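Local coordinates for SH2 domain-containing protein 3C (Homo sapiens, PDB 3T6G) that acts as an adapter in integrin-mediated cell adhesion and migration, through a C-terminal Ras-GEF-like domain whose closed conformation bars canonical nucleotide exchange and is required for binding BCAR1, at residues L285-Q290 against R298-F303; M106-A111 against L155-I160. The protein carries 2 engineered substitutions. All blocks are in the same frame, centred on the assembly; numbering follows the deposited sequence.

Contact 1: L285-Q290 against R298-F303; sequences LLWGSQ and RRYEKF
Trp287, the last helical residue of helix 279-287, lies between Arg299 and Phe303 of helix 296-314, forming with Phe303 and Tyr300 an aromatic cluster in the all-helical Cdc25-homology (Ras-GEF) domain. The cation-pi and CH-pi contacts lie on one face of the indole. Arg299 runs its aliphatic chain across that face, CB standing 3.6 Å from the centroid of the five-membered ring, then bends at chi3 (-65°) to bring CZ over the six-membered ring, 4.6 Å from its centroid. The guanidinium stands nearly upright on the indole, the two planes 79° apart, with Arg299 NH2 foremost, 3.3 Å from Trp287 CZ3. Arg299 NH1 also forms a salt bridge with Glu101, and NE bonds to the carbonyl of Ser294, so the group's rotation is fixed from outside the contact as well.

Aromatic and apolar contacts occupy the opposite face. There Phe303 turns its edge toward the indole in an offset edge-to-face pair, centroids 5.2 Å apart, while Phe303 CZ meets Leu286 CD2 at 3.5 Å. Tyr300 meets the indole obliquely, the rings neither stacked nor edge-to-face, with Tyr300 CE1 3.7 Å from Trp287 CH2; its hydroxyl is bonded to Thr105 on helix 93-115. An alanine in place of Trp287 would probably open a gap between Arg299 and Phe303 and deprive the guanidinium of its cation-pi partner.

One hydrogen bond spans the two segments. Trp287 NE1 donates to Arg299 O at 3.0 Å, with a bent N-H...O angle of 140°, so the buried indole nitrogen has an acceptor. The same oxygen takes the helical bond from Phe303 N, and the two donors reach Arg299 O from opposite faces of its carbonyl plane.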
loop_
_atom_site.group_PDB
_atom_site.type_symbol
_atom_site.label_atom_id
_atom_site.label_comp_id
_atom_site.label_asym_id
_atom_site.label_seq_id
_atom_site.Cartn_x
_atom_site.Cartn_y
_atom_site.Cartn_z
ATOM N N LEU A 285 -11.344 15.007 12.439
ATOM C CA LEU A 285 -10.622 16.273 12.548
ATOM C C LEU A 285 -10.712 17.051 11.252
ATOM O O LEU A 285 -11.151 18.185 11.223
ATOM C CB LEU A 285 -9.152 16.012 12.849
ATOM C CG LEU A 285 -8.226 17.216 12.747
ATOM C CD1 LEU A 285 -8.607 18.230 13.791
ATOM C CD2 LEU A 285 -6.789 16.760 12.934
ATOM N N LEU A 286 -10.280 16.421 10.173
ATOM C CA LEU A 286 -10.172 17.082 8.884
ATOM C C LEU A 286 -11.534 17.440 8.288
ATOM O O LEU A 286 -11.772 18.566 7.857
ATOM C CB LEU A 286 -9.372 16.184 7.943
ATOM C CG LEU A 286 -7.921 16.049 8.426
ATOM C CD1 LEU A 286 -7.165 14.966 7.695
ATOM C CD2 LEU A 286 -7.198 17.383 8.299
ATOM N N TRP A 287 -12.451 16.492 8.279
ATOM C CA TRP A 287 -13.688 16.724 7.550
ATOM C C TRP A 287 -14.904 16.995 8.426
ATOM O O TRP A 287 -15.968 17.348 7.915
ATOM C CB TRP A 287 -13.925 15.594 6.542
ATOM C CG TRP A 287 -12.829 15.547 5.489
ATOM C CD1 TRP A 287 -12.718 16.348 4.381
ATOM C CD2 TRP A 287 -11.683 14.676 5.466
ATOM N NE1 TRP A 287 -11.581 16.023 3.675
ATOM C CE2 TRP A 287 -10.930 14.999 4.319
ATOM C CE3 TRP A 287 -11.229 13.648 6.300
ATOM C CZ2 TRP A 287 -9.752 14.338 3.986
ATOM C CZ3 TRP A 287 -10.050 12.992 5.968
ATOM C CH2 TRP A 287 -9.331 13.334 4.817
ATOM N N GLY A 288 -14.734 16.871 9.742
ATOM C CA GLY A 288 -15.836 17.059 10.678
ATOM C C GLY A 288 -16.812 15.891 10.604
ATOM O O GLY A 288 -16.790 15.121 9.643
ATOM N N SER A 289 -17.663 15.729 11.615
ATOM C CA SER A 289 -18.733 14.739 11.516
ATOM C C SER A 289 -19.585 15.156 10.329
ATOM O O SER A 289 -19.611 16.330 9.955
ATOM C CB SER A 289 -19.569 14.662 12.799
ATOM O OG SER A 289 -20.232 15.885 13.071
ATOM N N GLN A 290 -20.270 14.203 9.725
ATOM C CA GLN A 290 -20.951 14.480 8.466
ATOM C C GLN A 290 -19.910 14.423 7.350
ATOM O O GLN A 290 -19.833 13.435 6.611
ATOM C CB GLN A 290 -21.634 15.857 8.492
ATOM C CG GLN A 290 -22.548 16.120 9.706
ATOM C CD GLN A 290 -23.814 15.255 9.728
ATOM O OE1 GLN A 290 -24.195 14.646 8.724
ATOM N NE2 GLN A 290 -24.469 15.204 10.884
ATOM N N ARG A 298 -14.298 12.997 -3.021
ATOM C CA ARG A 298 -14.802 14.319 -2.665
ATOM C C ARG A 298 -14.036 14.902 -1.476
ATOM O O ARG A 298 -13.631 16.063 -1.506
ATOM C CB ARG A 298 -16.299 14.229 -2.351
ATOM C CG ARG A 298 -17.084 15.521 -2.505
ATOM C CD ARG A 298 -18.532 15.208 -2.884
ATOM N NE ARG A 298 -19.447 16.325 -2.651
ATOM C CZ ARG A 298 -20.753 16.277 -2.898
ATOM N NH1 ARG A 298 -21.297 15.171 -3.394
ATOM N NH2 ARG A 298 -21.517 17.336 -2.656
ATOM N N ARG A 299 -13.831 14.105 -0.430
ATOM C CA ARG A 299 -13.083 14.582 0.728
ATOM C C ARG A 299 -11.702 15.059 0.283
ATOM O O ARG A 299 -11.217 16.101 0.734
ATOM C CB ARG A 299 -12.976 13.500 1.821
ATOM C CG ARG A 299 -14.268 13.294 2.626
ATOM C CD ARG A 299 -14.133 12.293 3.771
ATOM N NE ARG A 299 -13.853 10.922 3.337
ATOM C CZ ARG A 299 -12.639 10.373 3.358
ATOM N NH1 ARG A 299 -12.453 9.127 2.957
ATOM N NH2 ARG A 299 -11.598 11.075 3.784
ATOM N N TYR A 300 -11.086 14.303 -0.622
ATOM C CA TYR A 300 -9.724 14.588 -1.052
ATOM C C TYR A 300 -9.678 15.755 -2.026
ATOM O O TYR A 300 -8.793 16.604 -1.930
ATOM C CB TYR A 300 -9.050 13.346 -1.647
ATOM C CG TYR A 300 -8.606 12.320 -0.617
ATOM C CD1 TYR A 300 -8.868 12.493 0.743
ATOM C CD2 TYR A 300 -7.913 11.183 -1.002
ATOM C CE1 TYR A 300 -8.444 11.549 1.687
ATOM C CE2 TYR A 300 -7.487 10.236 -0.074
ATOM C CZ TYR A 300 -7.749 10.420 1.271
ATOM O OH TYR A 300 -7.326 9.467 2.184
ATOM N N GLU A 301 -10.631 15.799 -2.953
ATOM C CA GLU A 301 -10.757 16.921 -3.875
ATOM C C GLU A 301 -10.848 18.218 -3.086
ATOM O O GLU A 301 -10.128 19.170 -3.358
ATOM C CB GLU A 301 -12.023 16.796 -4.730
ATOM C CG GLU A 301 -12.086 15.580 -5.641
ATOM C CD GLU A 301 -13.492 15.329 -6.199
ATOM O OE1 GLU A 301 -14.478 15.451 -5.432
ATOM O OE2 GLU A 301 -13.610 15.012 -7.404
ATOM N N LYS A 302 -11.742 18.258 -2.104
ATOM C CA LYS A 302 -12.008 19.505 -1.397
ATOM C C LYS A 302 -10.816 19.952 -0.562
ATOM O O LYS A 302 -10.591 21.146 -0.376
ATOM C CB LYS A 302 -13.271 19.396 -0.535
ATOM C CG LYS A 302 -14.501 18.851 -1.279
ATOM C CD LYS A 302 -14.881 19.704 -2.504
ATOM C CE LYS A 302 -16.135 19.181 -3.237
ATOM N NZ LYS A 302 -15.908 17.919 -4.012
ATOM N N PHE A 303 -10.037 19.004 -0.065
ATOM C CA PHE A 303 -8.912 19.388 0.769
ATOM C C PHE A 303 -7.733 19.864 -0.052
ATOM O O PHE A 303 -6.917 20.656 0.419
ATOM C CB PHE A 303 -8.490 18.266 1.718
ATOM C CG PHE A 303 -8.352 18.726 3.138
ATOM C CD1 PHE A 303 -9.441 18.677 4.004
ATOM C CD2 PHE A 303 -7.148 19.236 3.601
ATOM C CE1 PHE A 303 -9.329 19.118 5.316
ATOM C CE2 PHE A 303 -7.031 19.686 4.907
ATOM C CZ PHE A 303 -8.123 19.630 5.765
#

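Contact 2: M106-A111 against L155-I160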
loop_
_atom_site.group_PDB
_atom_site.type_symbol
_atom_site.label_atom_id
_atom_site.label_comp_id
_atom_site.label_asym_id
_atom_site.label_seq_id
_atom_site.Cartn_x
_atom_site.Cartn_y
_atom_site.Cartn_z
ATOM N N MET A 106 -3.196 10.636 6.410
ATOM C CA MET A 106 -2.045 10.963 7.228
ATOM C C MET A 106 -1.242 12.117 6.598
ATOM O O MET A 106 -0.990 13.127 7.260
ATOM C CB MET A 106 -1.185 9.706 7.366
ATOM C CG MET A 106 0.161 9.870 8.060
ATOM S SD MET A 106 0.004 10.059 9.839
ATOM C CE MET A 106 -1.322 8.934 10.292
ATOM N N SER A 107 -0.845 11.966 5.333
ATOM C CA SER A 107 -0.095 13.009 4.602
ATOM C C SER A 107 -0.787 14.366 4.694
ATOM O O SER A 107 -0.154 15.391 4.953
ATOM C CB SER A 107 0.081 12.621 3.143
ATOM O OG SER A 107 0.905 11.477 3.038
ATOM N N ILE A 108 -2.102 14.358 4.540
ATOM C CA ILE A 108 -2.868 15.571 4.741
ATOM C C ILE A 108 -2.667 16.138 6.169
ATOM O O ILE A 108 -2.407 17.330 6.347
ATOM C CB ILE A 108 -4.351 15.302 4.484
ATOM C CG1 ILE A 108 -4.553 14.823 3.040
ATOM C CG2 ILE A 108 -5.167 16.545 4.753
ATOM C CD1 ILE A 108 -6.013 14.857 2.579
ATOM N N MET A 109 -2.786 15.271 7.173
ATOM C CA MET A 109 -2.679 15.662 8.577
ATOM C C MET A 109 -1.359 16.384 8.789
ATOM O O MET A 109 -1.333 17.517 9.248
ATOM C CB MET A 109 -2.732 14.413 9.477
ATOM C CG MET A 109 -2.442 14.666 10.966
ATOM S SD MET A 109 -3.886 15.454 11.664
ATOM C CE MET A 109 -3.675 15.077 13.403
ATOM N N LEU A 110 -0.264 15.706 8.455
ATOM C CA LEU A 110 1.061 16.291 8.538
ATOM C C LEU A 110 1.172 17.617 7.747
ATOM O O LEU A 110 1.760 18.576 8.233
ATOM C CB LEU A 110 2.130 15.269 8.104
ATOM C CG LEU A 110 2.085 14.063 9.049
ATOM C CD1 LEU A 110 3.139 13.008 8.755
ATOM C CD2 LEU A 110 2.238 14.571 10.465
ATOM N N ALA A 111 0.598 17.679 6.548
ATOM C CA ALA A 111 0.689 18.899 5.749
ATOM C C ALA A 111 -0.052 20.060 6.413
ATOM O O ALA A 111 0.400 21.203 6.364
ATOM C CB ALA A 111 0.167 18.669 4.345
ATOM N N LEU A 155 5.719 15.940 2.596
ATOM C CA LEU A 155 6.812 16.853 2.343
ATOM C C LEU A 155 6.896 17.198 0.876
ATOM O O LEU A 155 7.636 18.086 0.492
ATOM C CB LEU A 155 8.130 16.221 2.805
ATOM C CG LEU A 155 8.217 16.046 4.327
ATOM C CD1 LEU A 155 9.470 15.294 4.696
ATOM C CD2 LEU A 155 8.176 17.405 5.042
ATOM N N ASP A 156 6.114 16.489 0.068
ATOM C CA ASP A 156 6.219 16.572 -1.379
ATOM C C ASP A 156 4.904 17.026 -2.007
ATOM O O ASP A 156 4.809 17.165 -3.223
ATOM C CB ASP A 156 6.673 15.230 -1.961
ATOM C CG ASP A 156 7.058 15.319 -3.456
ATOM O OD1 ASP A 156 8.223 15.670 -3.773
ATOM O OD2 ASP A 156 6.199 15.020 -4.317
ATOM N N MET A 157 3.876 17.267 -1.202
ATOM C CA MET A 157 2.667 17.828 -1.791
ATOM C C MET A 157 3.047 19.153 -2.423
ATOM O O MET A 157 3.903 19.866 -1.901
ATOM C CB MET A 157 1.586 18.049 -0.752
ATOM C CG MET A 157 1.070 16.789 -0.153
ATOM S SD MET A 157 -0.308 17.212 0.906
ATOM C CE MET A 157 -0.811 15.570 1.410
ATOM N N ALA A 158 2.435 19.488 -3.551
ATOM C CA ALA A 158 2.778 20.746 -4.198
ATOM C C ALA A 158 2.629 21.874 -3.188
ATOM O O ALA A 158 3.427 22.812 -3.159
ATOM C CB ALA A 158 1.900 20.999 -5.430
ATOM N N GLN A 159 1.616 21.765 -2.337
ATOM C CA GLN A 159 1.279 22.852 -1.429
ATOM C C GLN A 159 2.362 23.096 -0.370
ATOM O O GLN A 159 2.435 24.182 0.218
ATOM C CB GLN A 159 -0.075 22.595 -0.767
ATOM C CG GLN A 159 -1.258 22.723 -1.694
ATOM C CD GLN A 159 -1.658 21.394 -2.324
ATOM O OE1 GLN A 159 -0.823 20.513 -2.556
ATOM N NE2 GLN A 159 -2.948 21.248 -2.605
ATOM N N ILE A 160 3.191 22.082 -0.126
ATOM C CA ILE A 160 4.262 22.205 0.855
ATOM C C ILE A 160 5.578 22.542 0.170
ATOM O O ILE A 160 6.382 23.310 0.693
ATOM C CB ILE A 160 4.430 20.917 1.715
ATOM C CG1 ILE A 160 3.210 20.700 2.629
ATOM C CG2 ILE A 160 5.692 20.986 2.554
ATOM C CD1 ILE A 160 2.690 21.989 3.224
#
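Met157, the N-cap residue of the short helix 158-161, directs its thioether at the flank of helix 93-115, where Ser107 and Ala111 form the floor beneath it. The start of the short helix and its N-cap thus pack on the side of a long one inside the all-helical Ras-GEF-like domain, and no hydrogen bond joins the two segments. The methionine is extended beyond CG, with chi2 and chi3 both near 180°, which carries the methyl tip out to the helix backbone. There Met157 CE lies against the Ser107 side chain, 3.5 Å from Ser107 CB. Met157 CE also comes within 3.6 Å of Ile108 N, touching the main chain as much as the side chains. Ile108 points away from the methionine and crosses it at about a right angle, its CG1 brushing Met157 CE at 4.1 Å.

One helical turn beyond Ser107, the methyl of Ala111 meets the thioether partway along its length, Ala111 CB lying 3.8 Å from Met157 SD. This small side chain also receives Ile160, so sulfur and isoleucine share a single methyl. The CA atoms of Ala111 and Ile160 are 6.9 Å apart. The polar end of Ser107 is engaged elsewhere, OG bonding to the carbonyl of Ala150 on helix 145-155, while Leu307 of helix 296-314 also touches Met157. Ile160 meets Ala111 at two points: Ile160 CG1 lies 4.0 Å from Ala111 CB, and Ile160 CD1 lies 4.0 Å from Ala111 O.

Helix 93-115 joins the two contacts, whose centres lie 15 Å apart. Its residues 106-111 form one side of contact 2 and also pack on contact 1 through Ile108 and Met109, with Glu101, Thr105 and Val112 of the same helix adding to it. Ile108 CG2 lies 3.5 Å from Phe303 CD2, and Leu285 CD2 lies 3.4 Å from Met109 SD. Helix 296-314 is shared too, since its Leu307 touches Met157. Along the chain contact 2 closes before contact 1 opens. Helices near the C-terminal end are thus packed onto a much earlier one, joining both contacts in the interior of the Ras-GEF domain, whose closed conformation is required for interaction with BCAR1.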